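Local coordinates for protein cytochrome c552 (PDB 5ZE8) that carries five covalently bound c-type hemes and probably transfers electrons at low potential in a thermophilic purple sulfur photosynthetic bacterium, at residues K95-L98 with C99-C102; S252-C256 with Q257-M261; Q337-A340 with D341-K345; Y388-A392 with K393-L397; T416-A420 with E421-P425. All coordinates share one frame; numbering follows the deposited sequence.

Contact 1 of 5, residues K95-L98 with C99-C102. With HEC (heme c), chain C.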
# COMPACT_ATOMS: atom_id res chain seq x y z
N LYS A 95 -19.37 -1.23 -16.06
CA LYS A 95 -18.19 -0.93 -16.89
C LYS A 95 -17.13 -2.03 -16.67
O LYS A 95 -17.22 -2.78 -15.72
CB LYS A 95 -17.56 0.39 -16.51
CG LYS A 95 -18.45 1.62 -16.78
CD LYS A 95 -17.64 2.88 -16.61
CE LYS A 95 -18.53 4.11 -16.68
NZ LYS A 95 -17.77 5.25 -16.08
N PHE A 96 -16.23 -2.11 -17.60
CA PHE A 96 -15.03 -2.96 -17.45
C PHE A 96 -14.48 -2.68 -16.05
O PHE A 96 -14.36 -1.52 -15.61
CB PHE A 96 -14.00 -2.62 -18.52
CG PHE A 96 -12.79 -3.51 -18.50
CD1 PHE A 96 -12.83 -4.69 -19.14
CD2 PHE A 96 -11.67 -3.17 -17.78
CE1 PHE A 96 -11.76 -5.58 -19.13
CE2 PHE A 96 -10.58 -4.01 -17.75
CZ PHE A 96 -10.65 -5.21 -18.41
N PRO A 97 -14.10 -3.72 -15.32
CA PRO A 97 -13.81 -3.52 -13.89
C PRO A 97 -12.60 -2.60 -13.64
O PRO A 97 -11.43 -2.98 -13.98
CB PRO A 97 -13.55 -4.93 -13.40
CG PRO A 97 -14.24 -5.85 -14.42
CD PRO A 97 -14.08 -5.15 -15.68
N LEU A 98 -12.81 -1.45 -12.99
CA LEU A 98 -11.75 -0.49 -12.84
C LEU A 98 -10.62 -1.03 -11.95
O LEU A 98 -9.47 -0.58 -12.08
CB LEU A 98 -12.25 0.86 -12.28
CG LEU A 98 -12.62 0.88 -10.81
CD1 LEU A 98 -12.78 2.31 -10.35
CD2 LEU A 98 -13.82 0.08 -10.32
N CYS A 99 -10.93 -2.01 -11.06
CA CYS A 99 -9.94 -2.63 -10.21
C CYS A 99 -8.74 -3.09 -11.02
O CYS A 99 -7.62 -3.10 -10.56
CB CYS A 99 -10.53 -3.82 -9.48
SG CYS A 99 -12.27 -3.72 -8.97
N LEU A 100 -9.01 -3.64 -12.24
CA LEU A 100 -7.97 -4.30 -13.00
C LEU A 100 -6.90 -3.32 -13.47
O LEU A 100 -5.78 -3.71 -13.76
CB LEU A 100 -8.54 -5.12 -14.10
CG LEU A 100 -9.57 -6.15 -13.71
CD1 LEU A 100 -10.19 -6.76 -14.95
CD2 LEU A 100 -9.11 -7.11 -12.64
N TYR A 101 -7.25 -2.02 -13.64
CA TYR A 101 -6.31 -1.05 -14.09
C TYR A 101 -5.10 -0.94 -13.19
O TYR A 101 -4.00 -0.58 -13.63
CB TYR A 101 -6.96 0.32 -14.29
CG TYR A 101 -8.14 0.40 -15.26
CD1 TYR A 101 -8.08 -0.20 -16.48
CD2 TYR A 101 -9.24 1.09 -14.91
CE1 TYR A 101 -9.18 -0.15 -17.32
CE2 TYR A 101 -10.31 1.23 -15.76
CZ TYR A 101 -10.23 0.55 -16.96
OH TYR A 101 -11.37 0.62 -17.90
N CYS A 102 -5.30 -1.23 -11.94
CA CYS A 102 -4.26 -1.17 -10.85
C CYS A 102 -3.84 -2.53 -10.36
O CYS A 102 -2.68 -2.75 -10.10
CB CYS A 102 -4.67 -0.34 -9.62
SG CYS A 102 -5.19 1.37 -10.16
FE HEC C . -7.61 -1.67 -4.77
CHA HEC C . -5.71 -2.33 -1.97
CHB HEC C . -10.03 -3.72 -3.56
CHC HEC C . -9.62 -0.80 -7.30
CHD HEC C . -5.20 0.38 -5.98
NA HEC C . -7.89 -2.77 -3.16
C1A HEC C . -6.96 -2.94 -2.08
C2A HEC C . -7.56 -3.67 -1.00
C3A HEC C . -8.77 -4.03 -1.42
C4A HEC C . -8.97 -3.47 -2.71
CMA HEC C . -9.81 -4.81 -0.67
CAA HEC C . -6.89 -4.10 0.25
CBA HEC C . -6.05 -5.36 -0.08
CGA HEC C . -5.24 -5.96 1.02
O1A HEC C . -4.58 -7.07 0.90
O2A HEC C . -5.14 -5.41 2.16
NB HEC C . -9.47 -2.26 -5.35
C1B HEC C . -10.26 -3.14 -4.77
C2B HEC C . -11.41 -3.35 -5.60
C3B HEC C . -11.39 -2.51 -6.65
C4B HEC C . -10.11 -1.77 -6.46
CMB HEC C . -12.49 -4.33 -5.25
CAB HEC C . -12.34 -2.26 -7.74
CBB HEC C . -13.71 -2.16 -7.38
NC HEC C . -7.45 -0.44 -6.31
C1C HEC C . -8.43 -0.12 -7.29
C2C HEC C . -7.97 0.85 -8.21
C3C HEC C . -6.67 1.15 -7.87
C4C HEC C . -6.38 0.32 -6.70
CMC HEC C . -8.73 1.36 -9.38
CAC HEC C . -5.73 2.09 -8.51
CBC HEC C . -6.21 3.42 -8.65
ND HEC C . -5.83 -1.16 -4.15
C1D HEC C . -4.94 -0.34 -4.77
C2D HEC C . -3.73 -0.16 -4.00
C3D HEC C . -3.89 -0.84 -2.87
C4D HEC C . -5.21 -1.48 -2.96
CMD HEC C . -2.59 0.72 -4.39
CAD HEC C . -2.89 -1.00 -1.72
CBD HEC C . -3.27 0.05 -0.73
CGD HEC C . -2.43 0.02 0.55
O1D HEC C . -1.42 -0.62 0.65
O2D HEC C . -2.85 0.66 1.57
O HOH W 1 -13.86 0.94 -16.75
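The CxxC portion of a heme c attachment site starts at C99, and the turn leading into it is closed by P97 and L98 bonding to L100 and Y101. L100 N donates to P97 O and Y101 N to L98 O, both at 3.1 Å, with the donors lying above the carbonyl planes. This turn presents C99 SG and C102 SG to the two vinyl-derived carbons of the heme, CAB and CAC, each joined covalently. F96, its CG anti to the backbone N (chi1 -176°), lays its ring beside the helix start: F96 CZ meets L100 CD1 at 3.8 Å, and F96 CD2 lies 3.9 Å from Y101 CE1, with the two ring planes inclined at 32°. Elsewhere on its rim Y101 CD2 lies 4.0 Å from L98 CB. A water spans F96 O and Y101 OH, 2.8 Å from each. With a phenylalanine in place of Y101 the water would probably lose its phenolic partner and hold F96 O less firmly. A108 covers F96, L100 and Y101 from helix 105-109. Chemically, two thioether bonds fasten the porphyrin to a turn whose own backbone bonds help to set the spacing of the cysteines.

Contact 2 of 5, residues S252-C256 with Q257-M261. With HEC (heme c), chain F.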
# COMPACT_ATOMS: atom_id res chain seq x y z
N SER A 252 6.57 17.12 1.38
CA SER A 252 7.84 16.41 1.11
C SER A 252 8.26 16.44 -0.36
O SER A 252 7.42 16.52 -1.23
CB SER A 252 7.78 14.94 1.54
OG SER A 252 9.02 14.24 1.37
N GLN A 253 9.55 16.45 -0.61
CA GLN A 253 10.12 16.40 -1.94
C GLN A 253 10.83 15.02 -2.14
O GLN A 253 11.51 14.87 -3.13
CB GLN A 253 11.06 17.54 -2.06
CG GLN A 253 10.23 18.81 -1.93
CD GLN A 253 10.84 19.99 -2.46
OE1 GLN A 253 10.94 20.11 -3.67
NE2 GLN A 253 11.26 20.92 -1.57
N VAL A 254 10.63 14.03 -1.24
CA VAL A 254 11.30 12.71 -1.35
C VAL A 254 10.44 11.83 -2.29
O VAL A 254 9.26 11.67 -2.06
CB VAL A 254 11.39 12.05 -0.01
CG1 VAL A 254 12.06 10.69 -0.06
CG2 VAL A 254 12.15 13.02 0.92
N ALA A 255 11.09 11.20 -3.30
CA ALA A 255 10.49 10.22 -4.24
C ALA A 255 10.12 8.96 -3.44
O ALA A 255 10.85 8.60 -2.51
CB ALA A 255 11.50 9.86 -5.30
N CYS A 256 8.98 8.35 -3.82
CA CYS A 256 8.51 7.14 -3.10
C CYS A 256 9.64 6.11 -3.00
O CYS A 256 9.84 5.45 -2.00
CB CYS A 256 7.30 6.51 -3.86
SG CYS A 256 6.04 7.62 -4.43
N GLN A 257 10.42 5.98 -4.11
CA GLN A 257 11.49 5.00 -4.20
C GLN A 257 12.58 5.17 -3.17
O GLN A 257 13.21 4.18 -2.80
CB GLN A 257 12.12 5.00 -5.58
CG GLN A 257 11.17 4.64 -6.70
CD GLN A 257 10.50 5.85 -7.32
OE1 GLN A 257 9.94 6.74 -6.64
NE2 GLN A 257 10.46 5.86 -8.66
N THR A 258 12.86 6.40 -2.77
CA THR A 258 13.90 6.56 -1.77
C THR A 258 13.66 5.83 -0.50
O THR A 258 14.60 5.26 0.07
CB THR A 258 14.21 8.05 -1.52
OG1 THR A 258 14.17 8.73 -2.76
CG2 THR A 258 15.54 8.22 -0.88
N CYS A 259 12.38 5.65 -0.10
CA CYS A 259 12.04 4.85 1.03
C CYS A 259 11.64 3.41 0.68
O CYS A 259 11.92 2.51 1.43
CB CYS A 259 10.85 5.51 1.76
SG CYS A 259 11.41 7.08 2.44
N HIS A 260 10.91 3.23 -0.45
CA HIS A 260 10.27 1.96 -0.78
C HIS A 260 11.02 1.06 -1.73
O HIS A 260 10.68 -0.07 -1.88
CB HIS A 260 8.88 2.26 -1.36
CG HIS A 260 7.85 2.66 -0.35
ND1 HIS A 260 7.42 1.79 0.61
CD2 HIS A 260 7.22 3.84 -0.11
CE1 HIS A 260 6.52 2.40 1.37
NE2 HIS A 260 6.42 3.63 0.97
N MET A 261 12.10 1.58 -2.36
CA MET A 261 13.00 0.82 -3.22
C MET A 261 14.44 1.11 -2.89
O MET A 261 15.22 1.52 -3.72
CB MET A 261 12.73 1.00 -4.68
CG MET A 261 11.33 0.61 -5.12
SD MET A 261 11.04 0.71 -6.93
CE MET A 261 12.13 -0.63 -7.45
FE HEC F . 5.14 5.06 1.79
CHA HEC F . 3.76 2.70 3.72
CHB HEC F . 2.98 4.34 -0.76
CHC HEC F . 6.44 7.63 -0.08
CHD HEC F . 7.64 5.47 4.10
NA HEC F . 3.64 3.79 1.50
C1A HEC F . 3.17 2.90 2.49
C2A HEC F . 2.06 2.15 1.97
C3A HEC F . 1.89 2.62 0.69
C4A HEC F . 2.84 3.63 0.41
CMA HEC F . 0.81 2.21 -0.32
CAA HEC F . 1.21 1.11 2.74
CBA HEC F . 0.12 1.79 3.57
CGA HEC F . -0.77 0.85 4.34
O1A HEC F . -1.72 0.26 3.78
O2A HEC F . -0.50 0.67 5.57
NB HEC F . 4.81 5.85 -0.06
C1B HEC F . 3.91 5.34 -0.95
C2B HEC F . 3.94 6.10 -2.15
C3B HEC F . 4.91 7.09 -2.01
C4B HEC F . 5.43 6.89 -0.64
CMB HEC F . 3.04 5.92 -3.38
CAB HEC F . 5.29 8.23 -2.86
CBB HEC F . 4.24 9.08 -3.23
NC HEC F . 6.73 6.31 1.98
C1C HEC F . 7.04 7.31 1.11
C2C HEC F . 8.30 7.85 1.53
C3C HEC F . 8.70 7.25 2.69
C4C HEC F . 7.65 6.29 2.99
CMC HEC F . 9.09 8.90 0.75
CAC HEC F . 9.91 7.44 3.58
CBC HEC F . 10.17 8.75 4.04
ND HEC F . 5.54 4.30 3.54
C1D HEC F . 6.66 4.50 4.34
C2D HEC F . 6.66 3.59 5.51
C3D HEC F . 5.56 2.82 5.45
C4D HEC F . 4.91 3.30 4.19
CMD HEC F . 7.69 3.60 6.57
CAD HEC F . 5.09 1.73 6.36
CBD HEC F . 3.74 2.04 6.96
CGD HEC F . 2.57 1.21 6.46
O1D HEC F . 2.75 0.16 5.84
O2D HEC F . 1.47 1.65 6.74
O HOH W 2 14.01 11.45 -2.94
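C256, C259 and H260 grip one heme c together, and the carbonyl of C256 binds the backbone of the other two. The innermost shell begins with two covalent links, C256 SG to heme CAB and C259 SG to heme CAC. H260 NE2 coordinates the heme iron (FE) at 2.1 Å. H310 supplies the other axial nitrogen, making a bis-histidine heme. One step out, C256 O takes two donors from different directions, H260 N at 2.9 Å in the carbonyl plane and C259 N at 3.2 Å from 48° above it. V254 packs against the heme edge; its CG1, anti to the backbone N (chi1 180°), meets heme CMC at 3.6 Å and T258 CB at 3.7 Å. A255 O receives T258 N at 3.0 Å, and a water joins A255 N to T258 OG1, 2.7 Å from the hydroxyl. Further back, S252 OG accepts from V254 N in an ST turn just ahead of the CxxCH motif. Q257, buried beside another heme, donates from NE2 to the carbonyls of L219 and T221. Helix 256-260 thus follows helix 243-250 closely, is tied to the end of helix 216-220, and faces, across its heme, H310 in the connection between strands 297-306 and 320-328.

Contact 3 of 5, residues Q337-A340 with D341-K345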
# COMPACT_ATOMS: atom_id res chain seq x y z
N GLN A 337 -7.53 1.03 32.13
CA GLN A 337 -7.27 0.90 30.69
C GLN A 337 -7.92 2.04 29.99
O GLN A 337 -9.04 2.45 30.34
CB GLN A 337 -7.94 -0.32 30.14
CG GLN A 337 -7.22 -1.57 30.37
CD GLN A 337 -7.87 -2.81 29.76
OE1 GLN A 337 -7.57 -3.91 30.21
NE2 GLN A 337 -8.66 -2.64 28.69
N ASN A 338 -7.34 2.52 28.91
CA ASN A 338 -7.93 3.66 28.20
C ASN A 338 -9.23 3.24 27.53
O ASN A 338 -10.14 4.10 27.33
CB ASN A 338 -6.96 4.24 27.12
CG ASN A 338 -6.66 3.27 25.99
OD1 ASN A 338 -6.29 2.10 26.23
ND2 ASN A 338 -6.82 3.75 24.71
N ALA A 339 -9.29 2.00 27.12
CA ALA A 339 -10.34 1.47 26.31
C ALA A 339 -10.53 0.11 26.81
O ALA A 339 -9.60 -0.73 26.79
CB ALA A 339 -9.97 1.46 24.83
N ALA A 340 -11.75 -0.10 27.30
CA ALA A 340 -12.12 -1.37 27.85
C ALA A 340 -12.02 -2.43 26.79
O ALA A 340 -11.34 -3.42 27.01
CB ALA A 340 -13.51 -1.34 28.46
N ASP A 341 -12.70 -2.19 25.66
CA ASP A 341 -12.63 -3.03 24.46
C ASP A 341 -11.91 -2.20 23.33
O ASP A 341 -10.73 -1.83 23.48
CB ASP A 341 -14.03 -3.45 23.98
CG ASP A 341 -14.92 -4.04 25.06
OD1 ASP A 341 -14.76 -3.67 26.25
OD2 ASP A 341 -15.83 -4.84 24.72
N HIS A 342 -12.58 -2.00 22.20
CA HIS A 342 -11.92 -1.38 20.99
C HIS A 342 -12.00 0.13 21.16
O HIS A 342 -13.12 0.66 21.41
CB HIS A 342 -12.60 -1.81 19.72
CG HIS A 342 -11.79 -1.58 18.48
ND1 HIS A 342 -11.63 -0.33 17.93
CD2 HIS A 342 -11.17 -2.45 17.65
CE1 HIS A 342 -10.90 -0.43 16.83
NE2 HIS A 342 -10.58 -1.70 16.66
N PRO A 343 -10.89 0.84 20.98
CA PRO A 343 -10.88 2.26 21.08
C PRO A 343 -11.83 2.97 20.17
O PRO A 343 -12.26 4.04 20.51
CB PRO A 343 -9.41 2.64 20.82
CG PRO A 343 -8.68 1.39 21.28
CD PRO A 343 -9.52 0.31 20.78
N SER A 344 -12.18 2.40 19.01
CA SER A 344 -13.18 3.07 18.18
C SER A 344 -14.47 3.42 18.91
O SER A 344 -15.11 4.40 18.62
CB SER A 344 -13.50 2.24 16.93
OG SER A 344 -14.16 1.02 17.19
N LYS A 345 -14.84 2.53 19.81
CA LYS A 345 -16.02 2.69 20.69
C LYS A 345 -15.72 3.23 22.06
O LYS A 345 -16.53 3.92 22.64
CB LYS A 345 -16.65 1.34 20.87
CG LYS A 345 -17.19 0.70 19.57
CD LYS A 345 -18.07 -0.49 19.78
CE LYS A 345 -18.54 -0.94 18.41
NZ LYS A 345 -19.43 -2.10 18.60
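A339 and P343 form the close side of this bend, where the chain leaves strand 334-337 and turns back into helix 343-346. The methyl of A339 is pressed against the proline ring, A339 CB to P343 CG at 3.8 Å, and against the backbone of the turn, where the same CB lies 3.6 Å from D341 O. D347 and D346 also touch this methyl, and A350 and Y322 lie against P343, so this inner face is well filled. The outer side is much looser. A340 and D341 are exposed there; D341 OD1, with CG beside its backbone N (chi1 -50°), curls back to within 3.4 Å of A340 CB, though D341 N is still tied to the carboxylate of D346 in the helix. Each limb braces itself. Q337 NE2 donates to A339 O at 2.9 Å, nearly in its own amide plane, and only weakly to A340 O at 3.3 Å. On the second limb H342 ND1 accepts from S344 N at 3.0 Å, close to the imidazole plane, which implies that the proton of a neutral ring would probably sit on NE2. The rings of Y322 and Y351 meet that imidazole and help to fix its rotation. A side-chain N-cap followed directly by proline is a classic way to begin a helix, here with histidine as cap.

Contact 4 of 5, residues Y388-A392 with K393-L397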
# COMPACT_ATOMS: atom_id res chain seq x y z
N TYR A 388 -3.17 11.09 29.31
CA TYR A 388 -4.10 10.40 30.17
C TYR A 388 -3.84 10.64 31.64
O TYR A 388 -2.71 10.90 32.03
CB TYR A 388 -3.98 8.92 29.87
CG TYR A 388 -4.52 8.56 28.51
CD1 TYR A 388 -5.85 8.24 28.31
CD2 TYR A 388 -3.68 8.49 27.40
CE1 TYR A 388 -6.30 7.82 27.02
CE2 TYR A 388 -4.14 8.14 26.16
CZ TYR A 388 -5.44 7.82 25.95
OH TYR A 388 -5.93 7.49 24.66
N GLU A 389 -4.90 10.57 32.44
CA GLU A 389 -4.80 10.70 33.90
C GLU A 389 -5.25 9.38 34.54
O GLU A 389 -6.40 8.97 34.46
CB GLU A 389 -5.63 11.88 34.35
CG GLU A 389 -5.15 13.22 33.79
CD GLU A 389 -4.11 13.93 34.64
OE1 GLU A 389 -3.96 15.16 34.45
OE2 GLU A 389 -3.47 13.32 35.52
N ILE A 390 -4.28 8.69 35.08
CA ILE A 390 -4.46 7.32 35.56
C ILE A 390 -4.49 7.36 37.13
O ILE A 390 -3.53 7.79 37.73
CB ILE A 390 -3.33 6.35 35.12
CG1 ILE A 390 -3.26 6.28 33.55
CG2 ILE A 390 -3.62 4.94 35.65
CD1 ILE A 390 -2.11 5.48 33.06
N PRO A 391 -5.53 6.79 37.74
CA PRO A 391 -5.48 6.70 39.22
C PRO A 391 -4.23 5.93 39.66
O PRO A 391 -3.89 4.83 39.10
CB PRO A 391 -6.79 5.96 39.56
CG PRO A 391 -7.64 6.06 38.34
CD PRO A 391 -6.76 6.20 37.16
N ALA A 392 -3.46 6.47 40.63
CA ALA A 392 -2.16 5.93 40.95
C ALA A 392 -2.14 4.73 41.88
O ALA A 392 -1.18 3.99 41.85
CB ALA A 392 -1.22 7.03 41.47
N LYS A 393 -3.21 4.56 42.69
CA LYS A 393 -3.31 3.47 43.67
C LYS A 393 -2.95 2.09 43.12
O LYS A 393 -3.65 1.54 42.26
CB LYS A 393 -4.74 3.46 44.27
CG LYS A 393 -5.12 2.17 45.01
CD LYS A 393 -6.28 2.39 45.98
CE LYS A 393 -5.73 2.61 47.39
NZ LYS A 393 -6.75 3.07 48.37
N GLY A 394 -1.85 1.54 43.61
CA GLY A 394 -1.38 0.21 43.29
C GLY A 394 -0.65 0.01 41.98
O GLY A 394 -0.22 -1.08 41.66
N VAL A 395 -0.53 1.08 41.22
CA VAL A 395 0.04 0.93 39.84
C VAL A 395 1.55 0.75 39.95
O VAL A 395 2.21 1.64 40.51
CB VAL A 395 -0.28 2.14 38.94
CG1 VAL A 395 0.41 1.99 37.59
CG2 VAL A 395 -1.80 2.32 38.77
N ALA A 396 2.03 -0.38 39.42
CA ALA A 396 3.42 -0.74 39.32
C ALA A 396 3.96 -0.58 37.89
O ALA A 396 5.16 -0.39 37.72
CB ALA A 396 3.61 -2.14 39.87
N LEU A 397 3.09 -0.65 36.86
CA LEU A 397 3.56 -0.64 35.46
C LEU A 397 2.51 0.07 34.62
O LEU A 397 1.35 -0.23 34.79
CB LEU A 397 3.62 -2.05 34.98
CG LEU A 397 4.06 -2.26 33.54
CD1 LEU A 397 5.47 -1.65 33.37
CD2 LEU A 397 4.06 -3.75 33.26
O HOH W 3 -5.18 2.59 40.41
O HOH W 4 1.51 4.06 41.67
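A392, K393 and V395 carry a type II beta turn that takes the chain from the end of strand 383-391, an outer strand of the three-stranded sheet, toward strand 397-405 of the six-stranded one. The turn is closed by V395 N donating to A392 O at 3.0 Å, a nearly straight bond (166°) whose donor rises 35° above the carbonyl plane. A water also donates to A392 O, at 2.7 Å, and to V395 O, so the closing carbonyl is held twice. K393 and G394 occupy the two central positions; the positive phi of G394 (80°) is the one that a type II turn requires at its third residue and that a side chain would make costly. K393 contributes its backbone and CB beside A392, while the rest of its chain, CG anti to the backbone N, leads away from the turn. V395 does the opposite and plugs the inner side: CG2, anti to the carbonyl carbon, reaches over the backbone to within 3.3 Å of P391 O and 3.6 Å of A392 O, and more distantly touches I390 CG2 at 4.5 Å. The same valine meets A327, I298, L335 and I435, which places it between the two sheets, while the A392 methyl leans on I298. Just beyond, A396 and L397 lie opposite Y328 in a classic beta bulge, where the chain joins its new sheet. A second water bridges the strand end to the turn, donating to P391 O at 2.9 Å and to K393 O at 2.6 Å.

Contact 5 of 5, residues T416-A420 with E421-P425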
# COMPACT_ATOMS: atom_id res chain seq x y z
N THR A 416 -14.99 -13.66 8.81
CA THR A 416 -14.18 -14.38 9.68
C THR A 416 -13.51 -15.57 9.05
O THR A 416 -12.66 -16.20 9.72
CB THR A 416 -15.06 -14.93 10.86
OG1 THR A 416 -16.17 -15.61 10.27
CG2 THR A 416 -15.54 -13.77 11.71
N GLN A 417 -13.81 -15.83 7.77
CA GLN A 417 -13.09 -16.84 6.99
C GLN A 417 -11.80 -16.36 6.38
O GLN A 417 -10.93 -17.18 6.08
CB GLN A 417 -13.97 -17.49 5.88
CG GLN A 417 -13.73 -17.12 4.37
CD GLN A 417 -13.94 -18.29 3.34
OE1 GLN A 417 -14.55 -19.33 3.65
NE2 GLN A 417 -13.46 -18.08 2.08
N LEU A 418 -11.62 -15.05 6.35
CA LEU A 418 -10.27 -14.55 5.99
C LEU A 418 -9.19 -15.13 6.93
O LEU A 418 -9.40 -15.33 8.12
CB LEU A 418 -10.22 -13.01 5.94
CG LEU A 418 -11.13 -12.32 4.91
CD1 LEU A 418 -11.26 -10.83 5.23
CD2 LEU A 418 -10.53 -12.48 3.50
N PRO A 419 -8.02 -15.46 6.39
CA PRO A 419 -6.95 -15.96 7.19
C PRO A 419 -6.67 -15.10 8.44
O PRO A 419 -6.51 -13.86 8.35
CB PRO A 419 -5.75 -15.82 6.25
CG PRO A 419 -6.30 -15.97 4.90
CD PRO A 419 -7.65 -15.31 4.96
N ALA A 420 -6.60 -15.75 9.58
CA ALA A 420 -6.52 -15.03 10.86
C ALA A 420 -5.22 -14.24 11.00
O ALA A 420 -5.16 -13.23 11.73
CB ALA A 420 -6.72 -15.98 12.03
N GLU A 421 -4.21 -14.68 10.27
CA GLU A 421 -2.91 -14.01 10.16
C GLU A 421 -3.05 -12.66 9.50
O GLU A 421 -2.25 -11.77 9.79
CB GLU A 421 -1.91 -14.81 9.30
CG GLU A 421 -1.74 -16.31 9.62
CD GLU A 421 -1.78 -17.20 8.37
OE1 GLU A 421 -2.88 -17.40 7.78
OE2 GLU A 421 -0.70 -17.72 7.98
N LEU A 422 -4.01 -12.51 8.58
CA LEU A 422 -4.24 -11.23 7.94
C LEU A 422 -4.94 -10.32 8.82
O LEU A 422 -4.51 -9.18 8.91
CB LEU A 422 -5.03 -11.29 6.64
CG LEU A 422 -4.20 -11.97 5.65
CD1 LEU A 422 -5.04 -12.27 4.43
CD2 LEU A 422 -2.98 -11.15 5.30
N THR A 423 -6.02 -10.81 9.48
CA THR A 423 -6.98 -9.96 10.10
C THR A 423 -6.70 -9.57 11.58
O THR A 423 -7.31 -8.61 12.08
CB THR A 423 -8.37 -10.51 10.01
OG1 THR A 423 -8.49 -11.70 10.78
CG2 THR A 423 -8.75 -10.79 8.57
N ALA A 424 -5.81 -10.31 12.21
CA ALA A 424 -5.41 -10.02 13.60
C ALA A 424 -4.75 -8.67 13.69
O ALA A 424 -4.01 -8.26 12.78
CB ALA A 424 -4.46 -11.05 14.09
N PRO A 425 -5.03 -7.93 14.77
CA PRO A 425 -4.21 -6.75 15.00
C PRO A 425 -2.72 -7.07 15.05
O PRO A 425 -2.34 -8.16 15.57
CB PRO A 425 -4.68 -6.25 16.35
CG PRO A 425 -6.02 -6.83 16.56
CD PRO A 425 -5.98 -8.17 15.87
O HOH W 5 -10.20 -14.57 10.41
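P419 O is gripped by two amides of helix 420-423: L422 N at 2.9 Å, coming from well above the carbonyl plane, and T423 N at 3.3 Å, lying in that plane. P419 is the N-cap residue, and one residue further on A420 O takes A424 N at 3.0 Å as the chain leaves the helix. Round this backbone the side chains pack in pairs. The P419 ring and L422 lie side by side and point the same way, P419 CG to L422 CD1 at 3.9 Å, while E421 OE1 hangs beside P419 CB at 3.6 Å. L418 crosses T423 at about a right angle, its CB 3.7 Å from T423 CG2, and T423 OG1, turned between the backbone N and the carbonyl carbon (chi1 67°), has a weak bond to a water at 3.4 Å. L422 continues inward onto P70 and I71 at helix 70-79 and onto H276 and L406. Were L422 shortened to an alanine, the proline ring and those residues would probably lose their shared partner, with a gap likely between them. Polar bonding is thus almost wholly a backbone affair, and apolar side chains hold this surface helix to the heme-bearing part of the chain.

The five contacts follow one another along the chain and divide between its two structural halves. Contacts 1 and 2 anchor different hemes, with centres about 27 Å apart, in the mainly helical part. Contacts 3 and 4 belong to the beta-rich part; their centres are about 17 Å apart and they touch, N338 CB packing on Y388 CE1 at 3.6 Å, so the bend after strand 334-337 meets strand 383-391. Contact 5 stands between, leading into strand 426-434 of the six-stranded sheet yet leaning on helix 70-79. Its centre is about 20 Å from that of contact 3 and about 26 Å from that of contact 1. Heme attachment and sheet-turn construction thus occupy separate ends, the centres of contacts 1 and 4 being about 53 Å apart.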